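Local coordinates for protein glycoside Hydrolase (Bacteroides uniformis, PDB 5T99) that probably hydrolyses beta-galactosidic linkages in agarose-derived oligosaccharides, as a family 2 glycoside hydrolase whose pocket binds d-galacto-isofagomine, at residues A[124-132]-A[384-395]; A[311-319]-A[330-338]. One frame throughout, in Å; residues are numbered along the deposited sequence.

Contact 1 (A[124-132]-A[384-395]); sequences GEHPYGYTG and YHLYFDEWSKKD
Pro127 is caught between two aromatic side chains of 384-395, and its ring hydrogens make CH-pi contacts with both. Pro127 CB sits over the face of Tyr387, 3.5 Å from the ring centroid, while Pro127 CG lies above the five-membered ring of Trp391 at 3.7 Å from its centroid. The far end of the indole continues past Pro127 CD to the carbonyl of Glu125, whose O is 3.4 Å from Trp391 CH2. A second aromatic contact is edge-to-face: Tyr384 turns its edge to the face of Tyr128, with centroids 4.6 Å apart and planes at 50°. Tyr130 CB lies over the opposite face of Tyr128, and the Tyr128 hydroxyl reaches on to the carbonyl of Ala371.

The polar contacts centre on Asp395. Thr131 OG1 donates to Asp395 OD1 at 2.6 Å, arriving from above the carboxylate plane, 57° out of it. Thr131 OG1 sits between its own backbone N and carbonyl carbon (chi1 48°), where it also accepts from His126 NE2 at 2.9 Å, within the imidazole plane. On the other oxygen, Tyr384 OH uses the anti lone pair of Asp395 OD2 (2.6 Å), and a water links OD2 to the backbone N of Tyr128. Both carboxylate oxygens are therefore held, which should fix its rotation. This is a domain interface of family 2 glycoside hydrolases: the loop leaving edge strand 121-126 of the sugar-binding beta-sandwich seats against helix 388-403 of the barrel and the turn leading into it.

Contact 2 (A[311-319]-A[330-338]); sequences GVCLHHDNG and DERKLQIMK. With EDO (1,2-ethanediol), chain Q.
Val312 meets Met337 through both its methyl groups, each 3.9 Å from the sulfur SD, as the two side chains cross at a slant. Leu314 comes next on the same side: its CD1 lies 4.2 Å from CE of Lys333 and also touches CD2 of Leu334, while its carbonyl O accepts from O2 of a bound 1,2-ethanediol, probably picked up during crystallisation. Strand 305-313 and helix 327-339 open a beta-alpha-beta unit completed by strand 344-346, so these apolar contacts join the end of a barrel strand, with the residue just after it, to the helix. His315 leaves the backbone pointing away from the helix, and its ring stacks on Trp162; a water probably bridges its carbonyl O to Lys333 NZ. A second water links Lys333 NZ to His316 O and Asp330 OD1. Asp317 OD1 accepts from Gly319 N, closing an Asx turn.

Asn318 grips the helix with both ends of its amide. Asn318 ND2 gives an almost straight bond (178°) to Asp330 OD1 at 2.8 Å; that oxygen lies in the amide plane, and the N-H meets the carboxylate from above its plane. Lys333 NZ donates to Asn318 OD1 at 2.9 Å from above the carbonyl plane, 53° out of it. Without the amide, as with an alanine here, Asp330 OD1 would probably lose its straight N-H partner and the Lys333 ammonium would be freer to shift. The lysine chain bends only at chi3 (64°), bringing NZ to Asn318 OD1 and the two waters.

Overall arrangement
Both segments of contact 2 fall in the long run of chain between 132 and 384, and the centres of the two contacts lie 26 Å apart. They nevertheless touch: Tyr130 OH is 3.4 Å from His316 CE1, and the two rings meet edge-to-face, so the loop from the sugar-binding domain packs directly on the barrel loop at 311-319. Contact 2 lies beside the pocket that holds d-galacto-isofagomine: the side chain of His315 is about 5 Å from the ligand and its ring meets that of Trp553, a pocket residue. Contact 1 stands back, the side chain of Tyr128 being about 12 Å from the ligand. Arg161, from the same sugar-binding domain range as 124-132, lines the pocket, so both domains contribute to it.

Contact 1 (A[124-132]-A[384-395])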
# COMPACT_ATOMS: atom_id res chain seq x y z
N GLY A 124 12.85 24.96 -5.94
CA GLY A 124 11.85 23.90 -6.01
C GLY A 124 10.54 24.34 -5.40
O GLY A 124 10.52 25.02 -4.37
N GLU A 125 9.44 23.94 -6.03
CA GLU A 125 8.11 24.20 -5.52
C GLU A 125 7.18 23.12 -6.04
O GLU A 125 7.00 22.99 -7.24
CB GLU A 125 7.64 25.59 -5.97
CG GLU A 125 6.25 25.96 -5.46
CD GLU A 125 5.97 27.45 -5.56
OE1 GLU A 125 4.99 27.82 -6.24
OE2 GLU A 125 6.71 28.24 -4.96
N HIS A 126 6.58 22.36 -5.13
CA HIS A 126 5.82 21.17 -5.52
C HIS A 126 4.56 20.97 -4.68
O HIS A 126 4.64 20.58 -3.52
CB HIS A 126 6.74 19.93 -5.43
CG HIS A 126 6.18 18.74 -6.12
ND1 HIS A 126 6.41 18.48 -7.46
CD2 HIS A 126 5.37 17.75 -5.68
CE1 HIS A 126 5.78 17.37 -7.80
NE2 HIS A 126 5.14 16.91 -6.74
N PRO A 127 3.38 21.26 -5.27
CA PRO A 127 2.15 21.15 -4.47
C PRO A 127 1.69 19.72 -4.14
O PRO A 127 1.28 19.49 -3.01
CB PRO A 127 1.10 21.89 -5.33
CG PRO A 127 1.65 21.93 -6.70
CD PRO A 127 3.13 21.87 -6.60
N TYR A 128 1.74 18.78 -5.09
CA TYR A 128 1.10 17.46 -4.91
C TYR A 128 1.99 16.50 -4.12
O TYR A 128 3.09 16.16 -4.54
CB TYR A 128 0.76 16.86 -6.27
CG TYR A 128 -0.20 15.68 -6.26
CD1 TYR A 128 -1.36 15.68 -5.48
CD2 TYR A 128 0.02 14.56 -7.09
CE1 TYR A 128 -2.24 14.61 -5.49
CE2 TYR A 128 -0.86 13.49 -7.11
CZ TYR A 128 -1.99 13.52 -6.31
OH TYR A 128 -2.88 12.48 -6.32
N GLY A 129 1.50 16.05 -2.97
CA GLY A 129 2.35 15.31 -2.05
C GLY A 129 2.68 13.86 -2.38
O GLY A 129 3.53 13.27 -1.71
N TYR A 130 2.03 13.30 -3.40
CA TYR A 130 2.20 11.90 -3.77
C TYR A 130 3.14 11.65 -4.94
O TYR A 130 3.55 10.50 -5.14
CB TYR A 130 0.84 11.30 -4.08
CG TYR A 130 -0.12 11.31 -2.91
CD1 TYR A 130 0.02 10.40 -1.87
CD2 TYR A 130 -1.17 12.22 -2.85
CE1 TYR A 130 -0.86 10.40 -0.79
CE2 TYR A 130 -2.05 12.23 -1.79
CZ TYR A 130 -1.90 11.32 -0.76
OH TYR A 130 -2.79 11.32 0.30
N THR A 131 3.43 12.67 -5.74
CA THR A 131 4.47 12.58 -6.77
C THR A 131 5.77 13.10 -6.22
O THR A 131 5.79 14.01 -5.37
CB THR A 131 4.10 13.37 -8.05
OG1 THR A 131 3.65 14.68 -7.71
CG2 THR A 131 3.00 12.65 -8.81
N GLY A 132 6.87 12.51 -6.68
CA GLY A 132 8.19 12.94 -6.25
C GLY A 132 8.67 14.09 -7.10
O GLY A 132 8.06 14.41 -8.12
N TYR A 384 -6.92 18.58 -5.50
CA TYR A 384 -6.02 18.67 -6.65
C TYR A 384 -6.52 19.62 -7.75
O TYR A 384 -5.71 20.13 -8.53
CB TYR A 384 -5.72 17.26 -7.22
CG TYR A 384 -4.57 17.26 -8.21
CD1 TYR A 384 -3.27 17.56 -7.79
CD2 TYR A 384 -4.76 16.98 -9.56
CE1 TYR A 384 -2.21 17.57 -8.68
CE2 TYR A 384 -3.70 17.00 -10.46
CZ TYR A 384 -2.43 17.30 -10.01
OH TYR A 384 -1.35 17.31 -10.86
N HIS A 385 -7.83 19.90 -7.80
CA HIS A 385 -8.39 20.87 -8.76
C HIS A 385 -7.71 22.25 -8.76
O HIS A 385 -7.73 22.94 -9.78
CB HIS A 385 -9.90 21.04 -8.55
CG HIS A 385 -10.24 21.97 -7.43
ND1 HIS A 385 -10.34 21.56 -6.12
CD2 HIS A 385 -10.48 23.31 -7.43
CE1 HIS A 385 -10.62 22.60 -5.36
NE2 HIS A 385 -10.72 23.67 -6.13
N LEU A 386 -7.13 22.66 -7.63
CA LEU A 386 -6.31 23.87 -7.58
C LEU A 386 -5.08 23.81 -8.50
O LEU A 386 -4.62 24.84 -8.97
CB LEU A 386 -5.82 24.13 -6.16
CG LEU A 386 -6.89 24.50 -5.13
CD1 LEU A 386 -6.28 24.53 -3.73
CD2 LEU A 386 -7.56 25.82 -5.47
N TYR A 387 -4.56 22.61 -8.71
CA TYR A 387 -3.31 22.41 -9.44
C TYR A 387 -3.48 21.75 -10.80
O TYR A 387 -2.52 21.74 -11.57
CB TYR A 387 -2.38 21.57 -8.58
CG TYR A 387 -2.28 22.12 -7.18
CD1 TYR A 387 -1.67 23.35 -6.95
CD2 TYR A 387 -2.86 21.45 -6.11
CE1 TYR A 387 -1.61 23.88 -5.67
CE2 TYR A 387 -2.80 21.97 -4.83
CZ TYR A 387 -2.18 23.18 -4.62
OH TYR A 387 -2.12 23.67 -3.35
N PHE A 388 -4.69 21.26 -11.11
CA PHE A 388 -4.92 20.40 -12.26
C PHE A 388 -4.47 21.00 -13.59
O PHE A 388 -3.77 20.32 -14.33
CB PHE A 388 -6.39 19.97 -12.37
CG PHE A 388 -6.62 18.89 -13.40
CD1 PHE A 388 -6.53 17.54 -13.06
CD2 PHE A 388 -6.94 19.22 -14.72
CE1 PHE A 388 -6.75 16.54 -14.00
CE2 PHE A 388 -7.16 18.23 -15.67
CZ PHE A 388 -7.06 16.88 -15.31
N ASP A 389 -4.85 22.23 -13.88
CA ASP A 389 -4.48 22.86 -15.15
C ASP A 389 -2.96 23.01 -15.32
O ASP A 389 -2.41 22.69 -16.37
CB ASP A 389 -5.19 24.21 -15.33
CG ASP A 389 -6.61 24.06 -15.85
OD1 ASP A 389 -7.19 25.09 -16.25
OD2 ASP A 389 -7.13 22.92 -15.86
N GLU A 390 -2.28 23.49 -14.27
CA GLU A 390 -0.83 23.69 -14.30
C GLU A 390 -0.02 22.39 -14.15
O GLU A 390 1.02 22.24 -14.78
CB GLU A 390 -0.42 24.70 -13.22
CG GLU A 390 1.04 25.18 -13.27
CD GLU A 390 1.43 26.09 -12.10
OE1 GLU A 390 0.54 26.63 -11.39
OE2 GLU A 390 2.66 26.27 -11.89
N TRP A 391 -0.50 21.45 -13.33
CA TRP A 391 0.30 20.30 -12.87
C TRP A 391 -0.11 18.90 -13.36
O TRP A 391 0.71 17.97 -13.26
CB TRP A 391 0.33 20.29 -11.34
CG TRP A 391 1.19 21.35 -10.79
CD1 TRP A 391 0.82 22.62 -10.42
CD2 TRP A 391 2.60 21.27 -10.55
NE1 TRP A 391 1.90 23.32 -9.96
CE2 TRP A 391 3.01 22.51 -10.02
CE3 TRP A 391 3.55 20.25 -10.71
CZ2 TRP A 391 4.35 22.78 -9.65
CZ3 TRP A 391 4.88 20.51 -10.36
CH2 TRP A 391 5.27 21.77 -9.84
N SER A 392 -1.32 18.73 -13.88
CA SER A 392 -1.85 17.39 -14.20
C SER A 392 -0.97 16.60 -15.15
O SER A 392 -0.69 15.42 -14.90
CB SER A 392 -3.28 17.44 -14.76
OG SER A 392 -3.36 18.24 -15.91
N LYS A 393 -0.54 17.23 -16.24
CA LYS A 393 0.37 16.57 -17.19
C LYS A 393 1.69 16.22 -16.53
O LYS A 393 2.18 15.10 -16.70
CB LYS A 393 0.62 17.39 -18.47
CG LYS A 393 1.55 16.68 -19.45
CD LYS A 393 1.86 17.46 -20.72
CE LYS A 393 0.72 17.43 -21.71
NZ LYS A 393 1.21 17.63 -23.09
N LYS A 394 2.27 17.17 -15.80
CA LYS A 394 3.55 16.94 -15.14
C LYS A 394 3.48 15.81 -14.11
O LYS A 394 4.39 14.97 -14.04
CB LYS A 394 4.08 18.22 -14.46
CG LYS A 394 4.59 19.29 -15.40
CD LYS A 394 5.74 20.09 -14.78
CE LYS A 394 7.08 19.36 -14.96
NZ LYS A 394 8.15 19.81 -14.01
N ASP A 395 2.40 15.78 -13.32
CA ASP A 395 2.25 14.74 -12.29
C ASP A 395 1.97 13.35 -12.86
O ASP A 395 2.53 12.37 -12.38
CB ASP A 395 1.21 15.13 -11.23
CG ASP A 395 1.74 16.15 -10.24
OD1 ASP A 395 2.94 16.03 -9.86
OD2 ASP A 395 0.98 17.07 -9.85
O HOH W 1 2.54 18.71 -8.03

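Contact 2 (A[311-319]-A[330-338])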
# COMPACT_ATOMS: atom_id res chain seq x y z
N GLY A 311 -9.02 -8.48 -5.35
CA GLY A 311 -8.29 -7.23 -5.10
C GLY A 311 -8.72 -6.48 -3.86
O GLY A 311 -9.80 -6.71 -3.33
N VAL A 312 -7.85 -5.58 -3.42
CA VAL A 312 -8.16 -4.68 -2.32
C VAL A 312 -7.65 -3.27 -2.65
O VAL A 312 -6.63 -3.10 -3.33
CB VAL A 312 -7.57 -5.16 -0.97
CG1 VAL A 312 -8.01 -6.58 -0.68
CG2 VAL A 312 -6.05 -5.08 -0.96
N CYS A 313 -8.40 -2.27 -2.18
CA CYS A 313 -7.92 -0.91 -2.14
C CYS A 313 -7.21 -0.75 -0.83
O CYS A 313 -7.65 -1.31 0.18
CB CYS A 313 -9.08 0.09 -2.22
SG CYS A 313 -10.01 -0.05 -3.75
N LEU A 314 -6.13 0.02 -0.83
CA LEU A 314 -5.39 0.35 0.39
C LEU A 314 -5.00 1.81 0.35
O LEU A 314 -4.54 2.30 -0.69
CB LEU A 314 -4.10 -0.49 0.48
CG LEU A 314 -4.20 -1.99 0.75
CD1 LEU A 314 -2.83 -2.64 0.65
CD2 LEU A 314 -4.79 -2.24 2.12
N HIS A 315 -5.19 2.50 1.48
CA HIS A 315 -4.60 3.83 1.65
C HIS A 315 -3.19 3.69 2.15
O HIS A 315 -2.81 2.65 2.67
CB HIS A 315 -5.44 4.74 2.56
CG HIS A 315 -6.53 5.46 1.82
ND1 HIS A 315 -6.27 6.33 0.78
CD2 HIS A 315 -7.88 5.45 1.97
CE1 HIS A 315 -7.41 6.80 0.31
NE2 HIS A 315 -8.40 6.29 1.02
N HIS A 316 -2.41 4.75 1.96
CA HIS A 316 -0.97 4.71 2.14
C HIS A 316 -0.49 4.67 3.57
O HIS A 316 0.64 4.23 3.81
CB HIS A 316 -0.28 5.85 1.39
CG HIS A 316 -0.51 7.20 2.00
ND1 HIS A 316 -1.72 7.87 1.91
CD2 HIS A 316 0.32 8.02 2.68
CE1 HIS A 316 -1.62 9.04 2.51
NE2 HIS A 316 -0.39 9.16 2.99
N ASP A 317 -1.31 5.10 4.54
CA ASP A 317 -0.89 5.03 5.94
C ASP A 317 -0.69 3.58 6.39
O ASP A 317 -1.20 2.63 5.74
CB ASP A 317 -1.84 5.79 6.89
CG ASP A 317 -3.15 5.06 7.16
OD1 ASP A 317 -3.12 3.98 7.80
OD2 ASP A 317 -4.22 5.60 6.79
N ASN A 318 0.06 3.42 7.46
CA ASN A 318 0.15 2.14 8.17
C ASN A 318 -0.25 2.30 9.65
O ASN A 318 0.45 1.84 10.54
CB ASN A 318 1.57 1.58 8.02
CG ASN A 318 1.77 0.89 6.69
OD1 ASN A 318 1.06 -0.05 6.36
ND2 ASN A 318 2.75 1.36 5.93
N GLY A 319 -1.39 2.97 9.87
CA GLY A 319 -2.01 3.06 11.19
C GLY A 319 -1.09 3.68 12.23
O GLY A 319 -0.62 4.79 12.02
N ASP A 330 4.78 -2.12 5.38
CA ASP A 330 4.14 -2.43 4.08
C ASP A 330 4.20 -3.93 3.77
O ASP A 330 3.19 -4.51 3.37
CB ASP A 330 4.77 -1.64 2.92
CG ASP A 330 4.27 -0.20 2.81
OD1 ASP A 330 3.31 0.19 3.47
OD2 ASP A 330 4.84 0.56 2.02
N GLU A 331 5.36 -4.55 3.98
CA GLU A 331 5.51 -5.98 3.74
C GLU A 331 4.48 -6.80 4.54
O GLU A 331 3.80 -7.65 4.00
CB GLU A 331 6.93 -6.45 4.09
CG GLU A 331 7.22 -7.87 3.63
CD GLU A 331 8.58 -8.38 4.10
OE1 GLU A 331 8.97 -8.13 5.27
OE2 GLU A 331 9.24 -9.06 3.30
N ARG A 332 4.39 -6.51 5.83
CA ARG A 332 3.41 -7.15 6.72
C ARG A 332 1.98 -6.98 6.20
O ARG A 332 1.23 -7.97 6.09
CB ARG A 332 3.53 -6.58 8.13
CG ARG A 332 2.49 -7.08 9.12
CD ARG A 332 2.82 -6.56 10.50
NE ARG A 332 1.79 -6.88 11.47
CZ ARG A 332 0.75 -6.11 11.80
NH1 ARG A 332 0.52 -4.93 11.21
NH2 ARG A 332 -0.09 -6.54 12.74
N LYS A 333 1.62 -5.75 5.89
CA LYS A 333 0.30 -5.45 5.31
C LYS A 333 0.03 -6.29 4.06
O LYS A 333 -1.00 -6.92 3.96
CB LYS A 333 0.19 -3.95 5.00
CG LYS A 333 -1.18 -3.52 4.52
CD LYS A 333 -1.41 -2.03 4.71
CE LYS A 333 -0.47 -1.19 3.86
NZ LYS A 333 -0.69 0.26 4.12
N LEU A 334 0.98 -6.34 3.14
CA LEU A 334 0.81 -7.14 1.92
C LEU A 334 0.78 -8.64 2.18
O LEU A 334 -0.02 -9.36 1.56
CB LEU A 334 1.90 -6.77 0.89
CG LEU A 334 1.80 -5.33 0.37
CD1 LEU A 334 2.98 -4.99 -0.51
CD2 LEU A 334 0.51 -5.10 -0.40
N GLN A 335 1.61 -9.11 3.12
CA GLN A 335 1.61 -10.53 3.53
C GLN A 335 0.26 -10.97 4.10
O GLN A 335 -0.25 -12.05 3.76
CB GLN A 335 2.69 -10.79 4.57
CG GLN A 335 4.09 -10.83 4.01
CD GLN A 335 5.15 -10.93 5.09
OE1 GLN A 335 4.92 -10.56 6.25
NE2 GLN A 335 6.32 -11.44 4.73
N ILE A 336 -0.31 -10.13 4.96
CA ILE A 336 -1.62 -10.40 5.55
C ILE A 336 -2.68 -10.43 4.45
O ILE A 336 -3.50 -11.35 4.40
CB ILE A 336 -1.94 -9.43 6.71
CG1 ILE A 336 -1.07 -9.79 7.93
CG2 ILE A 336 -3.41 -9.46 7.10
CD1 ILE A 336 -0.98 -8.72 8.99
N MET A 337 -2.63 -9.47 3.53
CA MET A 337 -3.52 -9.52 2.36
C MET A 337 -3.34 -10.81 1.53
O MET A 337 -4.33 -11.43 1.15
CB MET A 337 -3.37 -8.25 1.52
CG MET A 337 -3.87 -6.98 2.21
SD MET A 337 -5.66 -6.94 2.45
CE MET A 337 -5.82 -7.58 4.12
N LYS A 338 -2.10 -11.25 1.30
CA LYS A 338 -1.89 -12.52 0.56
C LYS A 338 -2.47 -13.75 1.29
O LYS A 338 -2.93 -14.69 0.64
CB LYS A 338 -0.41 -12.74 0.19
CG LYS A 338 0.00 -11.96 -1.05
CD LYS A 338 1.51 -11.81 -1.20
CE LYS A 338 2.23 -13.13 -1.53
NZ LYS A 338 1.72 -13.76 -2.76
C1 EDO Q . -0.13 1.89 -0.80
O1 EDO Q . -0.13 3.30 -0.70
C2 EDO Q . -1.54 1.39 -1.13
O2 EDO Q . -2.13 2.17 -2.17
O HOH W 2 -3.46 0.88 4.44
O HOH W 3 1.21 1.63 2.60